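Local coordinates for protein VirX1 (Cyanophage Syn10, PDB 6QGM) that iodinates diverse substrates, probably as a flavin-dependent enzyme of the tryptophan halogenase family, at residues B[54-58]-B[159-163]; B[66-72]-B[171-175]; B[136-140]-B[154-158]. One frame throughout, in Å; residues are numbered along the deposited sequence.

Contact 1 of 3, residues B[54-58]-B[159-163]; sequences NKFLH and FDWDT
Residues 54-58 of helix 52-59 (His58 N to Asn54 O, 2.8 Å) pack on a weakly bonded helical turn, about 159-162, ahead of strand 164-168; Thr163 is extended (phi/psi -116/123). The nearest CA atoms, of Asn54 and Trp161, are 6.1 Å apart. Asn54 points toward the turn; chi1 m sends ND2 to Thr163 O, a hydrogen bond of 3.2 Å, and ND2 also donates to Gly51 O. The short amide suits this buried place: OD1 pairs with Tyr165 OH, though Asn54 OD1 also lies 2.7 Å from Asp160 O, two acceptors without a hydrogen bond. The backbone N of Lys55 lies 3.5 Å from Trp161 CZ3; its amine forms a long, weak ion pair with Glu367. His58 (chi1 -87°) makes an offset stack on the six-membered ring of Trp161 (chi1 m, chi2 93°): centroids 4.4 Å apart, planes at 16°. Asp160 OD2 sits at the imidazole edge, 3.4 Å from His58 CE1. Val482 and Arg486 of the second subunit pack against this aromatic pair, at the subunit interface. Stacked rings and Asn54 make the contact together, one hydrogen bond from the Asn54 side-chain amide to Thr163 O giving a directional link to the residue after the turn.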
ATOM      1  N   ASN B  54       3.935  10.153 -28.502  1.00 59.40           N
ATOM      2  CA  ASN B  54       4.167   9.124 -29.547  1.00 60.50           C
ATOM      3  C   ASN B  54       2.929   8.210 -29.627  1.00 60.15           C
ATOM      4  O   ASN B  54       2.522   7.869 -30.771  1.00 60.40           O
ATOM      5  CB  ASN B  54       5.482   8.374 -29.329  1.00 61.99           C
ATOM      6  CG  ASN B  54       6.722   9.191 -29.590  1.00 63.50           C
ATOM      7  OD1 ASN B  54       7.081   9.421 -30.747  1.00 68.60           O
ATOM      8  ND2 ASN B  54       7.397   9.609 -28.530  1.00 63.31           N
ATOM      9  N   LYS B  55       2.332   7.845 -28.485  1.00 59.27           N
ATOM     10  CA  LYS B  55       1.116   6.991 -28.431  1.00 60.26           C
ATOM     11  C   LYS B  55      -0.021   7.691 -29.188  1.00 58.19           C
ATOM     12  O   LYS B  55      -0.720   7.010 -29.964  1.00 59.56           O
ATOM     13  CB  LYS B  55       0.668   6.749 -26.984  1.00 61.52           C
ATOM     14  CG  LYS B  55      -0.491   5.792 -26.771  1.00 62.48           C
ATOM     15  CD  LYS B  55      -1.304   6.135 -25.546  1.00 63.41           C
ATOM     16  CE  LYS B  55      -2.171   4.969 -25.145  1.00 67.02           C
ATOM     17  NZ  LYS B  55      -2.500   5.011 -23.702  1.00 69.29           N
ATOM     18  N   PHE B  56      -0.206   8.994 -28.950  1.00 55.53           N
ATOM     19  CA  PHE B  56      -1.234   9.825 -29.622  1.00 54.01           C
ATOM     20  C   PHE B  56      -0.977   9.765 -31.130  1.00 56.49           C
ATOM     21  O   PHE B  56      -1.901   9.417 -31.901  1.00 58.40           O
ATOM     22  CB  PHE B  56      -1.230  11.257 -29.071  1.00 52.06           C
ATOM     23  CG  PHE B  56      -2.272  12.156 -29.679  1.00 49.32           C
ATOM     24  CD1 PHE B  56      -3.564  12.173 -29.180  1.00 48.30           C
ATOM     25  CD2 PHE B  56      -1.974  12.958 -30.775  1.00 49.24           C
ATOM     26  CE1 PHE B  56      -4.540  12.953 -29.780  1.00 48.22           C
ATOM     27  CE2 PHE B  56      -2.946  13.758 -31.356  1.00 48.62           C
ATOM     28  CZ  PHE B  56      -4.228  13.752 -30.857  1.00 47.80           C
ATOM     29  N   LEU B  57       0.251  10.070 -31.550  1.00 58.84           N
ATOM     30  CA  LEU B  57       0.626  10.090 -32.990  1.00 62.09           C
ATOM     31  C   LEU B  57       0.351   8.714 -33.617  1.00 65.78           C
ATOM     32  O   LEU B  57      -0.237   8.670 -34.720  1.00 68.70           O
ATOM     33  CB  LEU B  57       2.096  10.490 -33.110  1.00 61.89           C
ATOM     34  CG  LEU B  57       2.390  11.958 -32.807  1.00 60.53           C
ATOM     35  CD1 LEU B  57       3.886  12.164 -32.608  1.00 61.68           C
ATOM     36  CD2 LEU B  57       1.825  12.852 -33.908  1.00 59.19           C
ATOM     37  N   HIS B  58       0.731   7.638 -32.919  1.00 66.95           N
ATOM     38  CA  HIS B  58       0.587   6.236 -33.400  1.00 68.76           C
ATOM     39  C   HIS B  58      -0.906   5.894 -33.531  1.00 68.95           C
ATOM     40  O   HIS B  58      -1.275   5.272 -34.549  1.00 68.33           O
ATOM     41  CB  HIS B  58       1.419   5.290 -32.504  1.00 70.11           C
ATOM     42  CG  HIS B  58       2.844   5.157 -32.943  1.00 70.30           C
ATOM     43  ND1 HIS B  58       3.232   4.231 -33.896  1.00 71.78           N
ATOM     44  CD2 HIS B  58       3.972   5.817 -32.590  1.00 69.68           C
ATOM     45  CE1 HIS B  58       4.531   4.327 -34.110  1.00 71.75           C
ATOM     46  NE2 HIS B  58       5.006   5.289 -33.316  1.00 71.50           N
ATOM     47  N   PHE B 159      14.203   4.781 -31.721  1.00 65.10           N
ATOM     48  CA  PHE B 159      13.984   6.099 -32.372  1.00 62.85           C
ATOM     49  C   PHE B 159      12.505   6.512 -32.256  1.00 63.15           C
ATOM     50  O   PHE B 159      12.252   7.614 -31.739  1.00 60.37           O
ATOM     51  CB  PHE B 159      14.488   6.074 -33.821  1.00 62.23           C
ATOM     52  CG  PHE B 159      14.175   7.347 -34.563  1.00 62.55           C
ATOM     53  CD1 PHE B 159      14.929   8.492 -34.348  1.00 62.91           C
ATOM     54  CD2 PHE B 159      13.113   7.416 -35.448  1.00 64.09           C
ATOM     55  CE1 PHE B 159      14.641   9.675 -35.012  1.00 62.41           C
ATOM     56  CE2 PHE B 159      12.817   8.601 -36.094  1.00 64.55           C
ATOM     57  CZ  PHE B 159      13.583   9.728 -35.878  1.00 63.24           C
ATOM     58  N   ASP B 160      11.578   5.664 -32.706  1.00 64.87           N
ATOM     59  CA  ASP B 160      10.112   5.944 -32.725  1.00 65.57           C
ATOM     60  C   ASP B 160       9.614   6.438 -31.358  1.00 64.44           C
ATOM     61  O   ASP B 160       8.891   7.456 -31.325  1.00 62.80           O
ATOM     62  CB  ASP B 160       9.293   4.716 -33.129  1.00 66.95           C
ATOM     63  CG  ASP B 160       8.963   4.687 -34.615  1.00 71.05           C
ATOM     64  OD1 ASP B 160       9.826   5.146 -35.418  1.00 71.16           O
ATOM     65  OD2 ASP B 160       7.822   4.256 -34.959  1.00 74.40           O
ATOM     66  N   TRP B 161       9.957   5.720 -30.289  1.00 64.93           N
ATOM     67  CA  TRP B 161       9.303   5.854 -28.955  1.00 65.37           C
ATOM     68  C   TRP B 161      10.172   6.619 -27.947  1.00 62.54           C
ATOM     69  O   TRP B 161       9.574   7.172 -27.013  1.00 64.52           O
ATOM     70  CB  TRP B 161       8.903   4.470 -28.439  1.00 66.31           C
ATOM     71  CG  TRP B 161       7.780   3.904 -29.243  1.00 67.49           C
ATOM     72  CD1 TRP B 161       7.877   3.094 -30.336  1.00 70.26           C
ATOM     73  CD2 TRP B 161       6.382   4.171 -29.057  1.00 68.71           C
ATOM     74  NE1 TRP B 161       6.626   2.808 -30.821  1.00 70.89           N
ATOM     75  CE2 TRP B 161       5.693   3.447 -30.050  1.00 70.34           C
ATOM     76  CE3 TRP B 161       5.648   4.898 -28.113  1.00 67.64           C
ATOM     77  CZ2 TRP B 161       4.304   3.462 -30.146  1.00 72.80           C
ATOM     78  CZ3 TRP B 161       4.267   4.917 -28.211  1.00 68.16           C
ATOM     79  CH2 TRP B 161       3.612   4.208 -29.221  1.00 71.08           C
ATOM     80  N   ASP B 162      11.500   6.639 -28.109  1.00 60.90           N
ATOM     81  CA  ASP B 162      12.463   7.328 -27.208  1.00 59.85           C
ATOM     82  C   ASP B 162      12.837   8.696 -27.773  1.00 58.39           C
ATOM     83  O   ASP B 162      13.670   9.373 -27.146  1.00 60.77           O
ATOM     84  CB  ASP B 162      13.738   6.510 -26.989  1.00 63.39           C
ATOM     85  CG  ASP B 162      13.519   5.260 -26.156  1.00 68.10           C
ATOM     86  OD1 ASP B 162      12.493   5.205 -25.431  1.00 71.70           O
ATOM     87  OD2 ASP B 162      14.383   4.346 -26.241  1.00 75.11           O
ATOM     88  N   THR B 163      12.259   9.095 -28.905  1.00 59.17           N
ATOM     89  CA  THR B 163      12.379  10.472 -29.438  1.00 58.80           C
ATOM     90  C   THR B 163      10.991  11.099 -29.436  1.00 57.75           C
ATOM     91  O   THR B 163      10.086  10.508 -30.043  1.00 60.68           O
ATOM     92  CB  THR B 163      13.022  10.500 -30.825  1.00 61.27           C
ATOM     93  OG1 THR B 163      14.239   9.747 -30.804  1.00 65.39           O
ATOM     94  CG2 THR B 163      13.342  11.905 -31.262  1.00 62.56           C
TER

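Contact 2 of 3, residues B[66-72]-B[171-175]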
ATOM      1  N   ASP B  66       5.225  13.479 -42.544  1.00 66.99           N
ATOM      2  CA  ASP B  66       3.993  14.154 -43.034  1.00 67.34           C
ATOM      3  C   ASP B  66       3.660  15.397 -42.203  1.00 64.79           C
ATOM      4  O   ASP B  66       3.412  16.465 -42.811  1.00 66.55           O
ATOM      5  CB  ASP B  66       2.805  13.192 -43.017  1.00 68.37           C
ATOM      6  CG  ASP B  66       2.966  11.997 -43.950  1.00 70.56           C
ATOM      7  OD1 ASP B  66       3.844  12.024 -44.828  1.00 69.59           O
ATOM      8  OD2 ASP B  66       2.208  11.038 -43.788  1.00 73.68           O
ATOM      9  N   TRP B  67       3.624  15.265 -40.876  1.00 66.66           N
ATOM     10  CA  TRP B  67       3.082  16.300 -39.956  1.00 65.47           C
ATOM     11  C   TRP B  67       4.188  17.250 -39.469  1.00 62.86           C
ATOM     12  O   TRP B  67       3.876  18.428 -39.234  1.00 63.37           O
ATOM     13  CB  TRP B  67       2.303  15.655 -38.801  1.00 65.45           C
ATOM     14  CG  TRP B  67       3.144  14.957 -37.773  1.00 64.04           C
ATOM     15  CD1 TRP B  67       3.432  13.623 -37.702  1.00 63.64           C
ATOM     16  CD2 TRP B  67       3.781  15.562 -36.635  1.00 62.05           C
ATOM     17  NE1 TRP B  67       4.215  13.365 -36.611  1.00 62.99           N
ATOM     18  CE2 TRP B  67       4.459  14.538 -35.948  1.00 61.67           C
ATOM     19  CE3 TRP B  67       3.879  16.872 -36.153  1.00 61.25           C
ATOM     20  CZ2 TRP B  67       5.177  14.782 -34.777  1.00 59.88           C
ATOM     21  CZ3 TRP B  67       4.612  17.114 -35.013  1.00 59.91           C
ATOM     22  CH2 TRP B  67       5.250  16.085 -34.337  1.00 58.61           C
ATOM     23  N   MET B  68       5.435  16.793 -39.340  1.00 60.42           N
ATOM     24  CA  MET B  68       6.508  17.608 -38.708  1.00 57.57           C
ATOM     25  C   MET B  68       6.735  18.892 -39.508  1.00 56.11           C
ATOM     26  O   MET B  68       6.727  19.979 -38.946  1.00 55.70           O
ATOM     27  CB  MET B  68       7.807  16.821 -38.546  1.00 57.95           C
ATOM     28  CG  MET B  68       7.737  15.808 -37.439  1.00 58.18           C
ATOM     29  SD  MET B  68       9.261  14.941 -37.026  1.00 59.82           S
ATOM     30  CE  MET B  68      10.222  16.294 -36.345  1.00 58.74           C
ATOM     31  N   PRO B  69       6.916  18.844 -40.843  1.00 57.45           N
ATOM     32  CA  PRO B  69       7.156  20.061 -41.613  1.00 57.75           C
ATOM     33  C   PRO B  69       5.978  21.039 -41.595  1.00 57.48           C
ATOM     34  O   PRO B  69       6.206  22.212 -41.677  1.00 58.33           O
ATOM     35  CB  PRO B  69       7.419  19.555 -43.036  1.00 59.12           C
ATOM     36  CG  PRO B  69       7.801  18.108 -42.836  1.00 59.53           C
ATOM     37  CD  PRO B  69       6.925  17.647 -41.697  1.00 58.83           C
ATOM     38  N   ALA B  70       4.757  20.529 -41.454  1.00 57.27           N
ATOM     39  CA  ALA B  70       3.517  21.342 -41.461  1.00 57.87           C
ATOM     40  C   ALA B  70       3.411  22.220 -40.203  1.00 57.17           C
ATOM     41  O   ALA B  70       2.570  23.122 -40.201  1.00 57.44           O
ATOM     42  CB  ALA B  70       2.327  20.440 -41.607  1.00 57.46           C
ATOM     43  N   CYS B  71       4.207  21.973 -39.163  1.00 57.44           N
ATOM     44  CA  CYS B  71       4.179  22.794 -37.927  1.00 58.19           C
ATOM     45  C   CYS B  71       5.584  23.050 -37.371  1.00 56.23           C
ATOM     46  O   CYS B  71       5.717  23.107 -36.128  1.00 52.55           O
ATOM     47  CB  CYS B  71       3.287  22.153 -36.879  1.00 59.66           C
ATOM     48  SG  CYS B  71       3.781  20.487 -36.364  1.00 62.25           S
ATOM     49  N   ASN B  72       6.569  23.257 -38.258  1.00 57.27           N
ATOM     50  CA  ASN B  72       7.951  23.672 -37.905  1.00 57.00           C
ATOM     51  C   ASN B  72       8.494  22.797 -36.778  1.00 58.26           C
ATOM     52  O   ASN B  72       9.237  23.323 -35.918  1.00 60.26           O
ATOM     53  CB  ASN B  72       8.012  25.144 -37.496  1.00 57.21           C
ATOM     54  CG  ASN B  72       7.860  26.061 -38.679  1.00 59.39           C
ATOM     55  OD1 ASN B  72       8.690  26.047 -39.573  1.00 63.78           O
ATOM     56  ND2 ASN B  72       6.798  26.839 -38.702  1.00 60.11           N
ATOM     57  N   LEU B 171      -0.163  25.359 -35.320  1.00 64.68           N
ATOM     58  CA  LEU B 171       0.029  24.747 -36.662  1.00 64.39           C
ATOM     59  C   LEU B 171      -0.228  23.242 -36.583  1.00 61.61           C
ATOM     60  O   LEU B 171      -0.766  22.693 -37.559  1.00 63.38           O
ATOM     61  CB  LEU B 171       1.438  25.058 -37.179  1.00 63.97           C
ATOM     62  CG  LEU B 171       1.707  26.524 -37.524  1.00 62.90           C
ATOM     63  CD1 LEU B 171       3.001  26.617 -38.299  1.00 61.97           C
ATOM     64  CD2 LEU B 171       0.558  27.153 -38.309  1.00 63.12           C
ATOM     65  N   PHE B 172       0.114  22.604 -35.469  1.00 59.07           N
ATOM     66  CA  PHE B 172      -0.163  21.164 -35.243  1.00 60.64           C
ATOM     67  C   PHE B 172      -1.675  20.947 -35.287  1.00 61.37           C
ATOM     68  O   PHE B 172      -2.134  19.980 -35.956  1.00 64.82           O
ATOM     69  CB  PHE B 172       0.438  20.654 -33.931  1.00 58.75           C
ATOM     70  CG  PHE B 172       0.213  19.179 -33.729  1.00 59.26           C
ATOM     71  CD1 PHE B 172       0.799  18.251 -34.581  1.00 62.80           C
ATOM     72  CD2 PHE B 172      -0.616  18.714 -32.727  1.00 59.57           C
ATOM     73  CE1 PHE B 172       0.571  16.892 -34.427  1.00 62.93           C
ATOM     74  CE2 PHE B 172      -0.811  17.348 -32.559  1.00 61.75           C
ATOM     75  CZ  PHE B 172      -0.216  16.442 -33.399  1.00 62.22           C
ATOM     76  N   GLY B 173      -2.419  21.808 -34.583  1.00 60.50           N
ATOM     77  CA  GLY B 173      -3.889  21.804 -34.605  1.00 61.16           C
ATOM     78  C   GLY B 173      -4.411  21.989 -36.019  1.00 61.13           C
ATOM     79  O   GLY B 173      -5.301  21.227 -36.424  1.00 60.19           O
ATOM     80  N   GLN B 174      -3.878  22.973 -36.740  1.00 61.66           N
ATOM     81  CA  GLN B 174      -4.268  23.291 -38.136  1.00 62.82           C
ATOM     82  C   GLN B 174      -4.047  22.058 -39.015  1.00 61.14           C
ATOM     83  O   GLN B 174      -4.848  21.855 -39.936  1.00 61.50           O
ATOM     84  CB  GLN B 174      -3.505  24.519 -38.651  1.00 64.29           C
ATOM     85  CG  GLN B 174      -3.987  25.819 -38.030  1.00 64.56           C
ATOM     86  CD  GLN B 174      -5.472  26.001 -38.229  1.00 66.29           C
ATOM     87  OE1 GLN B 174      -6.270  25.729 -37.338  1.00 69.37           O
ATOM     88  NE2 GLN B 174      -5.861  26.427 -39.416  1.00 65.74           N
ATOM     89  N   TYR B 175      -3.020  21.256 -38.738  1.00 60.22           N
ATOM     90  CA  TYR B 175      -2.723  20.034 -39.522  1.00 60.38           C
ATOM     91  C   TYR B 175      -3.827  19.004 -39.260  1.00 61.26           C
ATOM     92  O   TYR B 175      -4.450  18.520 -40.241  1.00 65.84           O
ATOM     93  CB  TYR B 175      -1.332  19.503 -39.195  1.00 58.50           C
ATOM     94  CG  TYR B 175      -0.908  18.343 -40.060  1.00 58.88           C
ATOM     95  CD1 TYR B 175      -0.371  18.534 -41.318  1.00 59.64           C
ATOM     96  CD2 TYR B 175      -1.068  17.038 -39.614  1.00 58.69           C
ATOM     97  CE1 TYR B 175      -0.006  17.462 -42.114  1.00 61.08           C
ATOM     98  CE2 TYR B 175      -0.694  15.956 -40.387  1.00 59.75           C
ATOM     99  CZ  TYR B 175      -0.152  16.170 -41.636  1.00 61.36           C
ATOM    100  OH  TYR B 175       0.223  15.102 -42.396  1.00 64.49           O
TER
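Apolar packing dominates here, and Tyr175 is its centre. Its ring receives Ala70 CB, 3.3 Å from Tyr175 CD1, and Trp67 CB, 3.4 Å from Tyr175 CE2; alanine's small methyl lets the ring come this close. Farther along, Cys71 CB meets Leu171 CB at 3.5 Å, where the CA atoms of the same two residues are 4.8 Å apart, so the two backbones come close, with the CB atoms filling the space between. Leu171 also extends its CD1 to within 3.8 Å of Asn72 ND2, aliphatic carbon lying beside the amide.

The pi contacts are of three kinds. In a CH-pi contact, Trp67 CA stands over the face of the Tyr175 ring, 3.8 Å from its centroid. Phe172 directs its edge at the face of the Trp67 six-membered ring in an offset edge-to-face pair, with centroids 5.3 Å apart and planes at 72°. Cys71 SG lies at the edge of the Phe172 ring, 5.4 Å from its centroid, a sulfur-aromatic contact.

The contact joins helix 64-67 and the residues after it, 68-70 keeping helical phi/psi without the regular bonds, to the first part of helix 169-181. Strand 164-168 leads directly into that second helix and supplies Tyr165 to Trp67 as another edge-to-face partner.

Among backbone features, Cys71 N donates to Met68 O at 3.2 Å and the Cys71 backbone is also hydrogen-bonded with that of Asp168, while Asn72 takes positive phi and psi (48/37), a left-handed conformation that asparagine tolerates better than most residues.

Contact 3 of 3, residues B[136-140]-B[154-158]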
ATOM      1  N   SER B 136      21.933   5.980 -23.207  1.00 48.45           N
ATOM      2  CA  SER B 136      22.820   6.330 -24.343  1.00 49.52           C
ATOM      3  C   SER B 136      22.139   7.403 -25.197  1.00 49.37           C
ATOM      4  O   SER B 136      22.842   8.105 -25.942  1.00 49.60           O
ATOM      5  CB  SER B 136      23.186   5.092 -25.147  1.00 50.44           C
ATOM      6  OG  SER B 136      23.802   4.105 -24.317  1.00 47.08           O
ATOM      7  N   ASN B 137      20.818   7.537 -25.073  1.00 49.94           N
ATOM      8  CA  ASN B 137      20.061   8.652 -25.690  1.00 50.23           C
ATOM      9  C   ASN B 137      20.770   9.944 -25.273  1.00 48.32           C
ATOM     10  O   ASN B 137      20.859  10.852 -26.104  1.00 49.37           O
ATOM     11  CB  ASN B 137      18.575   8.604 -25.319  1.00 50.77           C
ATOM     12  CG  ASN B 137      17.684   9.318 -26.311  1.00 51.92           C
ATOM     13  OD1 ASN B 137      18.169   9.845 -27.317  1.00 54.56           O
ATOM     14  ND2 ASN B 137      16.387   9.335 -26.045  1.00 50.64           N
ATOM     15  N   THR B 138      21.289   9.985 -24.046  1.00 48.30           N
ATOM     16  CA  THR B 138      22.111  11.087 -23.462  1.00 50.10           C
ATOM     17  C   THR B 138      23.168  11.587 -24.458  1.00 51.98           C
ATOM     18  O   THR B 138      23.330  12.809 -24.574  1.00 50.57           O
ATOM     19  CB  THR B 138      22.802  10.625 -22.172  1.00 48.78           C
ATOM     20  OG1 THR B 138      21.799  10.021 -21.351  1.00 46.06           O
ATOM     21  CG2 THR B 138      23.506  11.745 -21.432  1.00 48.75           C
ATOM     22  N   TYR B 139      23.867  10.684 -25.142  1.00 54.67           N
ATOM     23  CA  TYR B 139      24.963  11.015 -26.094  1.00 57.65           C
ATOM     24  C   TYR B 139      24.418  11.765 -27.313  1.00 59.15           C
ATOM     25  O   TYR B 139      25.089  12.714 -27.765  1.00 63.63           O
ATOM     26  CB  TYR B 139      25.689   9.753 -26.561  1.00 59.01           C
ATOM     27  CG  TYR B 139      26.394   8.995 -25.467  1.00 59.17           C
ATOM     28  CD1 TYR B 139      27.596   9.448 -24.960  1.00 61.04           C
ATOM     29  CD2 TYR B 139      25.887   7.814 -24.965  1.00 58.47           C
ATOM     30  CE1 TYR B 139      28.248   8.766 -23.951  1.00 62.53           C
ATOM     31  CE2 TYR B 139      26.546   7.102 -23.981  1.00 60.97           C
ATOM     32  CZ  TYR B 139      27.740   7.576 -23.474  1.00 62.17           C
ATOM     33  OH  TYR B 139      28.404   6.898 -22.491  1.00 64.33           O
ATOM     34  N   LEU B 140      23.272  11.335 -27.853  1.00 56.72           N
ATOM     35  CA  LEU B 140      22.592  12.005 -28.996  1.00 55.43           C
ATOM     36  C   LEU B 140      22.276  13.447 -28.573  1.00 53.28           C
ATOM     37  O   LEU B 140      22.630  14.391 -29.312  1.00 55.30           O
ATOM     38  CB  LEU B 140      21.309  11.253 -29.358  1.00 55.26           C
ATOM     39  CG  LEU B 140      21.489   9.811 -29.837  1.00 57.64           C
ATOM     40  CD1 LEU B 140      20.138   9.159 -30.170  1.00 59.24           C
ATOM     41  CD2 LEU B 140      22.446   9.743 -31.031  1.00 58.43           C
ATOM     42  N   ILE B 154      23.416   2.327 -30.809  1.00 73.94           N
ATOM     43  CA  ILE B 154      23.114   3.134 -29.586  1.00 71.38           C
ATOM     44  C   ILE B 154      22.289   2.241 -28.657  1.00 71.34           C
ATOM     45  O   ILE B 154      21.140   1.924 -28.953  1.00 70.13           O
ATOM     46  CB  ILE B 154      22.425   4.458 -29.968  1.00 68.85           C
ATOM     47  CG1 ILE B 154      23.331   5.309 -30.865  1.00 68.28           C
ATOM     48  CG2 ILE B 154      21.974   5.220 -28.726  1.00 68.09           C
ATOM     49  CD1 ILE B 154      24.498   5.998 -30.162  1.00 68.74           C
ATOM     50  N   PRO B 155      22.866   1.732 -27.546  1.00 71.03           N
ATOM     51  CA  PRO B 155      22.197   0.733 -26.714  1.00 71.65           C
ATOM     52  C   PRO B 155      20.876   1.220 -26.114  1.00 70.44           C
ATOM     53  O   PRO B 155      20.858   2.318 -25.603  1.00 70.92           O
ATOM     54  CB  PRO B 155      23.186   0.470 -25.577  1.00 72.76           C
ATOM     55  CG  PRO B 155      24.530   0.900 -26.124  1.00 72.67           C
ATOM     56  CD  PRO B 155      24.217   2.045 -27.064  1.00 71.74           C
ATOM     57  N   ASN B 156      19.823   0.403 -26.217  1.00 69.94           N
ATOM     58  CA  ASN B 156      18.549   0.574 -25.465  1.00 68.41           C
ATOM     59  C   ASN B 156      17.838   1.867 -25.880  1.00 63.95           C
ATOM     60  O   ASN B 156      17.090   2.418 -25.061  1.00 64.98           O
ATOM     61  CB  ASN B 156      18.788   0.527 -23.949  1.00 69.69           C
ATOM     62  CG  ASN B 156      18.606  -0.868 -23.377  1.00 72.64           C
ATOM     63  OD1 ASN B 156      19.452  -1.373 -22.628  1.00 74.98           O
ATOM     64  ND2 ASN B 156      17.511  -1.515 -23.746  1.00 72.14           N
ATOM     65  N   PHE B 157      18.030   2.310 -27.126  1.00 62.38           N
ATOM     66  CA  PHE B 157      17.377   3.496 -27.735  1.00 60.55           C
ATOM     67  C   PHE B 157      16.510   3.039 -28.905  1.00 62.89           C
ATOM     68  O   PHE B 157      17.025   2.351 -29.804  1.00 63.06           O
ATOM     69  CB  PHE B 157      18.424   4.488 -28.234  1.00 60.22           C
ATOM     70  CG  PHE B 157      17.874   5.621 -29.066  1.00 60.45           C
ATOM     71  CD1 PHE B 157      17.057   6.597 -28.495  1.00 60.71           C
ATOM     72  CD2 PHE B 157      18.182   5.710 -30.417  1.00 60.58           C
ATOM     73  CE1 PHE B 157      16.550   7.638 -29.266  1.00 60.73           C
ATOM     74  CE2 PHE B 157      17.683   6.758 -31.173  1.00 61.14           C
ATOM     75  CZ  PHE B 157      16.869   7.717 -30.607  1.00 60.49           C
ATOM     76  N   ASN B 158      15.236   3.437 -28.885  1.00 64.61           N
ATOM     77  CA  ASN B 158      14.218   3.106 -29.916  1.00 66.22           C
ATOM     78  C   ASN B 158      13.733   4.432 -30.521  1.00 65.10           C
ATOM     79  O   ASN B 158      12.954   5.116 -29.861  1.00 66.44           O
ATOM     80  CB  ASN B 158      13.121   2.243 -29.294  1.00 66.85           C
ATOM     81  CG  ASN B 158      11.898   2.031 -30.166  1.00 69.63           C
ATOM     82  OD1 ASN B 158      11.596   2.809 -31.078  1.00 71.75           O
ATOM     83  ND2 ASN B 158      11.183   0.965 -29.868  1.00 72.60           N
TER
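Ser136 lies at the approach to helix 137-143; Ser136 O accepts a hydrogen bond from Tyr139 N at 2.9 Å. The partner has no regular secondary structure but contains a type II beta turn from Ile154 to Phe157. Proline fits the second turn position at Pro155 (phi/psi -61/133), and asparagine readily adopts the left-handed conformation required third, at Asn156 (65/29). Asn158 follows as the N-cap of helix 159-162. Across the pair, CA atoms run 6.1 Å from Ser136 to Pro155 and 6.2 Å from Asn137 to Phe157.

The turn presents its two ends, Ile154 and Phe157, to the helix. Leu140 CD1 lies over the face of the Phe157 ring, 3.7 Å from its centroid, a CH-pi contact, and Leu140 CD2 reaches Ile154 CD1 at 4.4 Å. Ser136, small enough for close approach, lays CB 3.8 Å from Ile154 CG2 and OG 3.5 Å from Pro155 CD. Asn137 OD1 comes within 3.4 Å of Phe157 CE1, but its amide is satisfied elsewhere, by Asn77, Phe96 and Asp162. Val512 and Met508 of helix 494-512 pack on Ile154 and Pro155.

Since hydrogen bonds between the two segments are absent, the turn is held to the helix by shape and burial, while polar groups such as the Asn137 amide are paired with other parts of the chain.

How the contacts relate
Contact 1 touches both of the others. Toward contact 2, whose centre is 16 Å away, Leu57, on the helix of contact 1, makes the packing: its CD1 lies 3.6 Å from Trp67 CZ2 and its CD2 4.2 Å from Phe172 CZ. Toward contact 3, at 15 Å between centres, the link is more polar, with a probable hydrogen bond of 2.9 Å from Asn137 ND2 to Asp162 O, beside Thr163 OG1 at 3.3 Å from Phe157 CZ. Contacts 2 and 3 stay apart, their nearest atoms about 12 Å away. Along the chain contacts 1 and 2 interleave, and contact 3 is nested within both. The apo model has no ligand to measure from, such as the flavin these enzymes probably use.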